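Local coordinates for interferon-inducible protein AIM2 (Mus musculus, PDB 4JBM), which senses double-stranded DNA in the cytosol through its HIN domain, the part described here, and triggers assembly of the AIM2 inflammasome, leading to pyroptosis, at residues R95-R99 with N113-K117; M139-L144 with I172-S176. All coordinates share one frame; numbering follows the deposited sequence.

Interaction 1: residues R95-R99 with N113-K117. With nucleotides of chain D.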
ATOM      1  N   ARG A  95       7.010  -0.109   7.724  1.00 46.79           N
ATOM      2  CA  ARG A  95       7.653  -0.391   6.449  1.00 48.46           C
ATOM      3  C   ARG A  95       7.685  -1.863   6.063  1.00 47.87           C
ATOM      4  O   ARG A  95       7.949  -2.194   4.907  1.00 49.20           O
ATOM      5  CB  ARG A  95       9.084   0.162   6.448  1.00 56.90           C
ATOM      6  CG  ARG A  95       9.187   1.681   6.600  1.00 55.00           C
ATOM      7  CD  ARG A  95       8.638   2.407   5.378  1.00 76.26           C
ATOM      8  NE  ARG A  95       9.420   2.165   4.159  1.00 87.00           N
ATOM      9  CZ  ARG A  95      10.492   2.871   3.797  1.00 86.99           C
ATOM     10  NH1 ARG A  95      10.932   3.864   4.562  1.00 85.66           N
ATOM     11  NH2 ARG A  95      11.130   2.590   2.671  1.00 90.44           N
ATOM     12  N   GLU A  96       7.413  -2.759   7.008  1.00 37.10           N
ATOM     13  CA  GLU A  96       7.628  -4.171   6.707  1.00 39.29           C
ATOM     14  C   GLU A  96       6.418  -4.809   6.011  1.00 54.70           C
ATOM     15  O   GLU A  96       5.280  -4.352   6.148  1.00 51.57           O
ATOM     16  CB  GLU A  96       8.039  -4.944   7.965  1.00 57.31           C
ATOM     17  CG  GLU A  96       6.923  -5.210   8.959  1.00 73.34           C
ATOM     18  CD  GLU A  96       7.446  -5.848  10.230  1.00 83.42           C
ATOM     19  OE1 GLU A  96       8.684  -5.946  10.372  1.00 87.60           O
ATOM     20  OE2 GLU A  96       6.628  -6.240  11.091  1.00 99.25           O
ATOM     21  N   THR A  97       6.704  -5.824   5.205  1.00 52.28           N
ATOM     22  CA  THR A  97       5.696  -6.590   4.489  1.00 51.59           C
ATOM     23  C   THR A  97       5.068  -7.615   5.431  1.00 55.12           C
ATOM     24  O   THR A  97       5.764  -8.482   5.958  1.00 55.25           O
ATOM     25  CB  THR A  97       6.324  -7.336   3.313  1.00 43.76           C
ATOM     26  OG1 THR A  97       6.890  -6.389   2.389  1.00 43.26           O
ATOM     27  CG2 THR A  97       5.279  -8.215   2.612  1.00 50.27           C
ATOM     28  N   PRO A  98       3.748  -7.526   5.640  1.00 60.07           N
ATOM     29  CA  PRO A  98       3.072  -8.421   6.586  1.00 53.26           C
ATOM     30  C   PRO A  98       3.182  -9.885   6.145  1.00 48.30           C
ATOM     31  O   PRO A  98       3.256 -10.155   4.946  1.00 46.72           O
ATOM     32  CB  PRO A  98       1.610  -7.953   6.521  1.00 60.87           C
ATOM     33  CG  PRO A  98       1.668  -6.532   5.992  1.00 59.42           C
ATOM     34  CD  PRO A  98       2.820  -6.552   5.031  1.00 61.24           C
ATOM     35  N   ARG A  99       3.225 -10.811   7.105  1.00 54.04           N
ATOM     36  CA  ARG A  99       3.194 -12.243   6.795  1.00 57.06           C
ATOM     37  C   ARG A  99       1.782 -12.660   6.331  1.00 68.99           C
ATOM     38  O   ARG A  99       0.801 -11.982   6.630  1.00 56.02           O
ATOM     39  CB  ARG A  99       3.648 -13.067   8.012  1.00 60.08           C
ATOM     40  CG  ARG A  99       5.113 -12.861   8.413  1.00 65.88           C
ATOM     41  CD  ARG A  99       6.057 -13.133   7.255  1.00 64.93           C
ATOM     42  NE  ARG A  99       6.334 -11.909   6.508  1.00 50.99           N
ATOM     43  CZ  ARG A  99       6.951 -11.867   5.336  1.00 57.42           C
ATOM     44  NH1 ARG A  99       7.396 -12.986   4.769  1.00 48.38           N
ATOM     45  NH2 ARG A  99       7.134 -10.698   4.738  1.00 51.14           N
ATOM     46  N   ASN A 113       0.317  -3.134   1.784  1.00 56.12           N
ATOM     47  CA  ASN A 113       1.432  -2.842   0.895  1.00 59.56           C
ATOM     48  C   ASN A 113       2.511  -3.874   1.212  1.00 59.57           C
ATOM     49  O   ASN A 113       2.510  -4.440   2.305  1.00 53.84           O
ATOM     50  CB  ASN A 113       1.988  -1.439   1.143  1.00 65.96           C
ATOM     51  CG  ASN A 113       0.918  -0.365   1.124  1.00 78.29           C
ATOM     52  OD1 ASN A 113       0.697   0.292   0.112  1.00 69.59           O
ATOM     53  ND2 ASN A 113       0.274  -0.157   2.264  1.00 82.75           N
ATOM     54  N   GLY A 114       3.435  -4.113   0.285  1.00 43.80           N
ATOM     55  CA  GLY A 114       4.505  -5.055   0.551  1.00 52.49           C
ATOM     56  C   GLY A 114       5.092  -5.726  -0.672  1.00 59.80           C
ATOM     57  O   GLY A 114       4.674  -5.477  -1.807  1.00 55.43           O
ATOM     58  N   LEU A 115       6.048  -6.614  -0.415  1.00 61.76           N
ATOM     59  CA  LEU A 115       6.802  -7.297  -1.456  1.00 53.85           C
ATOM     60  C   LEU A 115       6.588  -8.784  -1.290  1.00 52.95           C
ATOM     61  O   LEU A 115       6.863  -9.337  -0.232  1.00 54.19           O
ATOM     62  CB  LEU A 115       8.301  -6.969  -1.321  1.00 45.40           C
ATOM     63  CG  LEU A 115       9.200  -7.590  -2.393  1.00 56.46           C
ATOM     64  CD1 LEU A 115       8.914  -6.988  -3.784  1.00 47.39           C
ATOM     65  CD2 LEU A 115      10.676  -7.453  -2.015  1.00 48.16           C
ATOM     66  N   PHE A 116       6.115  -9.447  -2.339  1.00 55.41           N
ATOM     67  CA  PHE A 116       5.701 -10.833  -2.199  1.00 46.52           C
ATOM     68  C   PHE A 116       6.271 -11.751  -3.262  1.00 48.32           C
ATOM     69  O   PHE A 116       6.224 -11.435  -4.445  1.00 58.14           O
ATOM     70  CB  PHE A 116       4.169 -10.931  -2.203  1.00 44.99           C
ATOM     71  CG  PHE A 116       3.502 -10.128  -1.122  1.00 41.04           C
ATOM     72  CD1 PHE A 116       3.316 -10.668   0.146  1.00 44.31           C
ATOM     73  CD2 PHE A 116       3.043  -8.846  -1.371  1.00 36.54           C
ATOM     74  CE1 PHE A 116       2.674  -9.948   1.143  1.00 49.75           C
ATOM     75  CE2 PHE A 116       2.400  -8.105  -0.375  1.00 37.08           C
ATOM     76  CZ  PHE A 116       2.221  -8.657   0.888  1.00 47.83           C
ATOM     77  N   LYS A 117       6.794 -12.894  -2.824  1.00 45.33           N
ATOM     78  CA  LYS A 117       7.259 -13.932  -3.731  1.00 52.23           C
ATOM     79  C   LYS A 117       6.040 -14.614  -4.331  1.00 61.74           C
ATOM     80  O   LYS A 117       5.098 -14.973  -3.611  1.00 67.95           O
ATOM     81  CB  LYS A 117       8.098 -14.987  -3.000  1.00 54.12           C
ATOM     82  CG  LYS A 117       9.438 -14.520  -2.442  1.00 51.34           C
ATOM     83  CD  LYS A 117      10.118 -15.659  -1.705  1.00 53.86           C
ATOM     84  CE  LYS A 117       9.369 -16.006  -0.420  1.00 51.71           C
ATOM     85  NZ  LYS A 117       9.331 -14.889   0.579  1.00 57.08           N
TER
ATOM     86  P    DG D   2      10.204  -6.648   3.714  1.00 46.62           P
ATOM     87  OP1  DG D   2       9.520  -7.053   2.463  1.00 51.70           O
ATOM     88  OP2  DG D   2       9.459  -6.522   4.995  1.00 38.94           O
ATOM     89  O5'  DG D   2      11.374  -7.703   3.965  1.00 45.53           O
ATOM     90  C5'  DG D   2      12.291  -7.962   2.922  1.00 47.39           C
ATOM     91  C4'  DG D   2      13.192  -9.115   3.309  1.00 46.15           C
ATOM     92  O4'  DG D   2      14.170  -8.648   4.263  1.00 45.50           O
ATOM     93  C3'  DG D   2      12.505 -10.306   3.956  1.00 45.24           C
ATOM     94  O3'  DG D   2      13.152 -11.468   3.450  1.00 40.85           O
ATOM     95  C2'  DG D   2      12.691 -10.081   5.457  1.00 48.71           C
ATOM     96  C1'  DG D   2      14.034  -9.358   5.482  1.00 41.55           C
ATOM     97  N9   DG D   2      14.227  -8.370   6.547  1.00 45.09           N
ATOM     98  C8   DG D   2      13.415  -7.324   6.910  1.00 46.21           C
ATOM     99  N7   DG D   2      13.887  -6.612   7.901  1.00 39.93           N
ATOM    100  C5   DG D   2      15.107  -7.230   8.214  1.00 40.04           C
ATOM    101  C6   DG D   2      16.080  -6.926   9.213  1.00 39.47           C
ATOM    102  O6   DG D   2      16.055  -6.010  10.037  1.00 42.96           O
ATOM    103  N1   DG D   2      17.169  -7.800   9.198  1.00 33.46           N
ATOM    104  C2   DG D   2      17.261  -8.858   8.334  1.00 47.08           C
ATOM    105  N2   DG D   2      18.366  -9.577   8.491  1.00 33.54           N
ATOM    106  N3   DG D   2      16.372  -9.169   7.392  1.00 38.37           N
ATOM    107  C4   DG D   2      15.317  -8.314   7.393  1.00 41.73           C
ATOM    108  O5'  DG D   1      12.276  -0.710   3.423  1.00 55.09           O
ATOM    109  C5'  DG D   1      11.461  -1.655   4.103  1.00 59.36           C
ATOM    110  C4'  DG D   1      11.748  -3.052   3.598  1.00 48.18           C
ATOM    111  O4'  DG D   1      13.135  -3.383   3.855  1.00 51.55           O
ATOM    112  C3'  DG D   1      10.953  -4.172   4.240  1.00 41.30           C
ATOM    113  O3'  DG D   1      10.984  -5.281   3.371  1.00 38.77           O
ATOM    114  C2'  DG D   1      11.787  -4.423   5.490  1.00 31.90           C
ATOM    115  C1'  DG D   1      13.204  -4.328   4.924  1.00 39.07           C
ATOM    116  N9   DG D   1      14.204  -3.887   5.912  1.00 37.08           N
ATOM    117  C8   DG D   1      14.112  -2.853   6.812  1.00 33.98           C
ATOM    118  N7   DG D   1      15.174  -2.697   7.568  1.00 40.35           N
ATOM    119  C5   DG D   1      16.023  -3.710   7.159  1.00 32.68           C
ATOM    120  C6   DG D   1      17.318  -4.065   7.608  1.00 36.30           C
ATOM    121  O6   DG D   1      17.982  -3.515   8.478  1.00 42.04           O
ATOM    122  N1   DG D   1      17.847  -5.169   6.941  1.00 30.17           N
ATOM    123  C2   DG D   1      17.177  -5.824   5.937  1.00 44.56           C
ATOM    124  N2   DG D   1      17.817  -6.859   5.384  1.00 41.59           N
ATOM    125  N3   DG D   1      15.963  -5.499   5.506  1.00 32.90           N
ATOM    126  C4   DG D   1      15.443  -4.441   6.146  1.00 36.03           C
TER
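With chi1 of T97 at -62°, OG1 stands beside the residue's own backbone N and faces both L115 and the DNA, while CG2, anti to that N, is sent over the ring of F116. The site lies where the loop after helix 88-95 crosses strand 111-123 of the second OB fold of the HIN domain, and it grips a phosphate of the DNA backbone. T97 OG1 accepts a hydrogen bond from L115 N at 2.9 Å and gives its own proton to OP1 of DG2 of chain D at 2.7 Å. T97 N reaches OP2 of the same phosphate at 2.8 Å, almost straight at 176°. Threonine suits this place because its hydroxyl and methyl serve two surroundings at once: CG2 makes a CH-pi contact 3.8 Å from the centroid of the F116 ring. G114, with no side chain, lets T97 OG1 come within 3.3 Å of its CA. P98 packs its CD against N113 O at 3.5 Å. R99 folds back along the loop, and its NH2 meets T97 O at 2.9 Å, the oxygen in the guanidinium plane but the nitrogen well above the carbonyl plane.

Interaction 2: residues M139-L144 with I172-S176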
ATOM      1  N   MET A 139      -1.261 -17.724  -0.416  1.00 62.87           N
ATOM      2  CA  MET A 139      -2.380 -16.810  -0.580  1.00 57.34           C
ATOM      3  C   MET A 139      -2.505 -16.421  -2.037  1.00 67.04           C
ATOM      4  O   MET A 139      -1.641 -16.746  -2.843  1.00 59.62           O
ATOM      5  CB  MET A 139      -2.168 -15.571   0.298  1.00 75.69           C
ATOM      6  CG  MET A 139      -3.430 -14.807   0.654  1.00 77.80           C
ATOM      7  SD  MET A 139      -3.024 -13.339   1.615  1.00 88.71           S
ATOM      8  CE  MET A 139      -4.686 -12.754   1.978  1.00 73.92           C
ATOM      9  N   GLU A 140      -3.603 -15.765  -2.388  1.00 70.10           N
ATOM     10  CA  GLU A 140      -3.818 -15.372  -3.771  1.00 62.73           C
ATOM     11  C   GLU A 140      -3.981 -13.859  -3.888  1.00 52.84           C
ATOM     12  O   GLU A 140      -4.552 -13.207  -3.015  1.00 52.24           O
ATOM     13  CB  GLU A 140      -5.002 -16.138  -4.352  1.00 78.68           C
ATOM     14  CG  GLU A 140      -4.796 -17.648  -4.308  1.00 80.33           C
ATOM     15  CD  GLU A 140      -5.830 -18.410  -5.118  1.00 88.25           C
ATOM     16  OE1 GLU A 140      -7.040 -18.174  -4.914  1.00 80.77           O
ATOM     17  OE2 GLU A 140      -5.433 -19.248  -5.956  1.00 87.54           O
ATOM     18  N   VAL A 141      -3.436 -13.295  -4.957  1.00 49.74           N
ATOM     19  CA  VAL A 141      -3.496 -11.861  -5.142  1.00 57.79           C
ATOM     20  C   VAL A 141      -4.202 -11.614  -6.437  1.00 73.15           C
ATOM     21  O   VAL A 141      -3.716 -11.994  -7.499  1.00 69.98           O
ATOM     22  CB  VAL A 141      -2.098 -11.227  -5.189  1.00 61.10           C
ATOM     23  CG1 VAL A 141      -2.196  -9.754  -5.570  1.00 47.07           C
ATOM     24  CG2 VAL A 141      -1.428 -11.381  -3.854  1.00 52.79           C
ATOM     25  N   LEU A 142      -5.367 -10.988  -6.331  1.00 69.02           N
ATOM     26  CA  LEU A 142      -6.247 -10.803  -7.468  1.00 65.00           C
ATOM     27  C   LEU A 142      -6.051  -9.431  -8.088  1.00 58.54           C
ATOM     28  O   LEU A 142      -6.376  -8.419  -7.480  1.00 65.92           O
ATOM     29  CB  LEU A 142      -7.693 -10.991  -7.006  1.00 74.31           C
ATOM     30  CG  LEU A 142      -8.881 -10.759  -7.940  1.00 74.03           C
ATOM     31  CD1 LEU A 142      -8.790 -11.649  -9.162  1.00 64.52           C
ATOM     32  CD2 LEU A 142     -10.153 -11.047  -7.161  1.00 67.29           C
ATOM     33  N   VAL A 143      -5.519  -9.402  -9.301  1.00 62.42           N
ATOM     34  CA  VAL A 143      -5.338  -8.140  -9.998  1.00 60.27           C
ATOM     35  C   VAL A 143      -6.347  -8.117 -11.150  1.00 75.79           C
ATOM     36  O   VAL A 143      -6.251  -8.908 -12.086  1.00 87.39           O
ATOM     37  CB  VAL A 143      -3.904  -7.990 -10.533  1.00 68.27           C
ATOM     38  CG1 VAL A 143      -3.807  -6.815 -11.500  1.00 61.00           C
ATOM     39  CG2 VAL A 143      -2.919  -7.834  -9.378  1.00 75.49           C
ATOM     40  N   LEU A 144      -7.367  -7.282 -11.063  1.00 81.31           N
ATOM     41  CA  LEU A 144      -8.345  -7.189 -12.142  1.00 87.80           C
ATOM     42  C   LEU A 144      -7.862  -6.428 -13.361  1.00 97.43           C
ATOM     43  O   LEU A 144      -7.117  -5.476 -13.257  1.00 96.96           O
ATOM     44  CB  LEU A 144      -9.665  -6.639 -11.635  1.00 68.64           C
ATOM     45  CG  LEU A 144     -10.265  -7.557 -10.582  1.00 82.99           C
ATOM     46  CD1 LEU A 144     -11.624  -7.099 -10.115  1.00 91.27           C
ATOM     47  CD2 LEU A 144     -10.368  -8.978 -11.083  1.00 97.47           C
ATOM     48  N   ILE A 172      -9.739 -16.142   1.459  1.00122.87           N
ATOM     49  CA  ILE A 172      -9.390 -14.746   1.676  1.00107.86           C
ATOM     50  C   ILE A 172      -8.164 -14.435   0.830  1.00 90.33           C
ATOM     51  O   ILE A 172      -7.143 -15.115   0.931  1.00 69.76           O
ATOM     52  CB  ILE A 172      -9.091 -14.457   3.156  1.00104.04           C
ATOM     53  CG1 ILE A 172      -9.982 -15.313   4.057  1.00100.51           C
ATOM     54  CG2 ILE A 172      -9.263 -12.980   3.459  1.00103.09           C
ATOM     55  CD1 ILE A 172      -9.704 -15.153   5.530  1.00 94.05           C
ATOM     56  N   GLN A 173      -8.269 -13.415  -0.011  1.00 87.78           N
ATOM     57  CA  GLN A 173      -7.222 -13.103  -0.970  1.00 82.47           C
ATOM     58  C   GLN A 173      -6.792 -11.661  -0.795  1.00 78.26           C
ATOM     59  O   GLN A 173      -7.264 -10.970   0.102  1.00 63.17           O
ATOM     60  CB  GLN A 173      -7.747 -13.277  -2.400  1.00 79.05           C
ATOM     61  CG  GLN A 173      -8.501 -14.575  -2.667  1.00 88.80           C
ATOM     62  CD  GLN A 173      -9.035 -14.661  -4.090  1.00 87.13           C
ATOM     63  OE1 GLN A 173      -9.493 -13.669  -4.658  1.00 80.31           O
ATOM     64  NE2 GLN A 173      -8.950 -15.849  -4.679  1.00 82.20           N
ATOM     65  N   LEU A 174      -5.906 -11.209  -1.669  1.00 75.63           N
ATOM     66  CA  LEU A 174      -5.554  -9.802  -1.723  1.00 70.02           C
ATOM     67  C   LEU A 174      -6.073  -9.307  -3.056  1.00 53.67           C
ATOM     68  O   LEU A 174      -5.836  -9.919  -4.096  1.00 70.29           O
ATOM     69  CB  LEU A 174      -4.037  -9.592  -1.589  1.00 53.75           C
ATOM     70  CG  LEU A 174      -3.452 -10.050  -0.257  1.00 67.19           C
ATOM     71  CD1 LEU A 174      -1.942  -9.862  -0.215  1.00 75.12           C
ATOM     72  CD2 LEU A 174      -4.105  -9.283   0.874  1.00 70.08           C
ATOM     73  N   LYS A 175      -6.788  -8.194  -3.015  1.00 62.01           N
ATOM     74  CA  LYS A 175      -7.475  -7.685  -4.190  1.00 79.83           C
ATOM     75  C   LYS A 175      -6.940  -6.319  -4.566  1.00 57.76           C
ATOM     76  O   LYS A 175      -6.733  -5.475  -3.705  1.00 63.32           O
ATOM     77  CB  LYS A 175      -8.989  -7.614  -3.913  1.00 89.43           C
ATOM     78  CG  LYS A 175      -9.849  -7.119  -5.076  1.00101.60           C
ATOM     79  CD  LYS A 175     -11.338  -7.423  -4.858  1.00101.72           C
ATOM     80  CE  LYS A 175     -12.233  -6.471  -5.651  1.00102.20           C
ATOM     81  NZ  LYS A 175     -13.686  -6.795  -5.518  1.00 97.54           N
ATOM     82  N   SER A 176      -6.679  -6.132  -5.853  1.00 52.26           N
ATOM     83  CA  SER A 176      -6.387  -4.819  -6.400  1.00 63.22           C
ATOM     84  C   SER A 176      -7.657  -3.982  -6.402  1.00 78.16           C
ATOM     85  O   SER A 176      -8.748  -4.494  -6.662  1.00 76.96           O
ATOM     86  CB  SER A 176      -5.880  -4.930  -7.832  1.00 66.59           C
ATOM     87  OG  SER A 176      -6.841  -5.567  -8.658  1.00 77.92           O
TER
HETATM   88  O   HOH W   1      -6.092 -17.047  -0.994  1.00 78.44           O
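M139 reaches across to L174 with its chain fully extended: CG lies anti to the backbone N (chi1 -157°), and the later torsions carry CE across the neighbouring strand, to 3.7 Å from L174 CD2. The two side chains meet at about a right angle, SD and CE lying against L174 CG. A long, flexible thioether suits this place, because CE also rests against the backbone at Q173 C. On the same face V141 turns CG2 to L174 CB, 3.9 Å away, and the valine and leucine fill the interior together with L160 and, beside L174, L103 of helix 100-103. These strands, 137-144 and 171-175, run side by side in the same direction within the OB-fold barrel, a parallel pair in a sheet that is otherwise antiparallel, with V141 opposite L174 and L142 opposite K175. L174 N bonds to E140 O, and L174 O receives L142 N. Q173, on the other face, lies across E140; its NE2 makes a weak, bent bond to E140 OE1 at 3.0 Å, with amide and carboxylate planes 65° apart. L142 lies against the other end of that amide, CD2 3.7 Å from Q173 OE1. At the far end S176 holds OG between its backbone N and carbonyl carbon (chi1 59°), where the small hydroxyl takes over a backbone role: it accepts from L144 N at 3.0 Å and donates in the carbonyl plane to L142 O at 3.1 Å, an oxygen that also receives S176 N at 2.8 Å.

Both contacts reach the same curled sheet of the second OB fold, interaction 1 through strand 111-123 and interaction 2 through strands 137-144 and 171-175. Interaction 1 touches the phosphate of DG2 of chain D directly, whereas the nearest atom of interaction 2 is about 12 Å from the nucleic acid. Their centres are 14 Å apart and their nearest atoms about 4 Å, without touching. Strand 127-134 bridges them, pairing with 111-123 on one side and with 137-144 on the other. L160 and I132 also link them, since each packs against F116 of interaction 1 and V141 of interaction 2. Interaction 1 thus supplies DNA-facing groups, and interaction 2 a parallel seam of the barrel behind them.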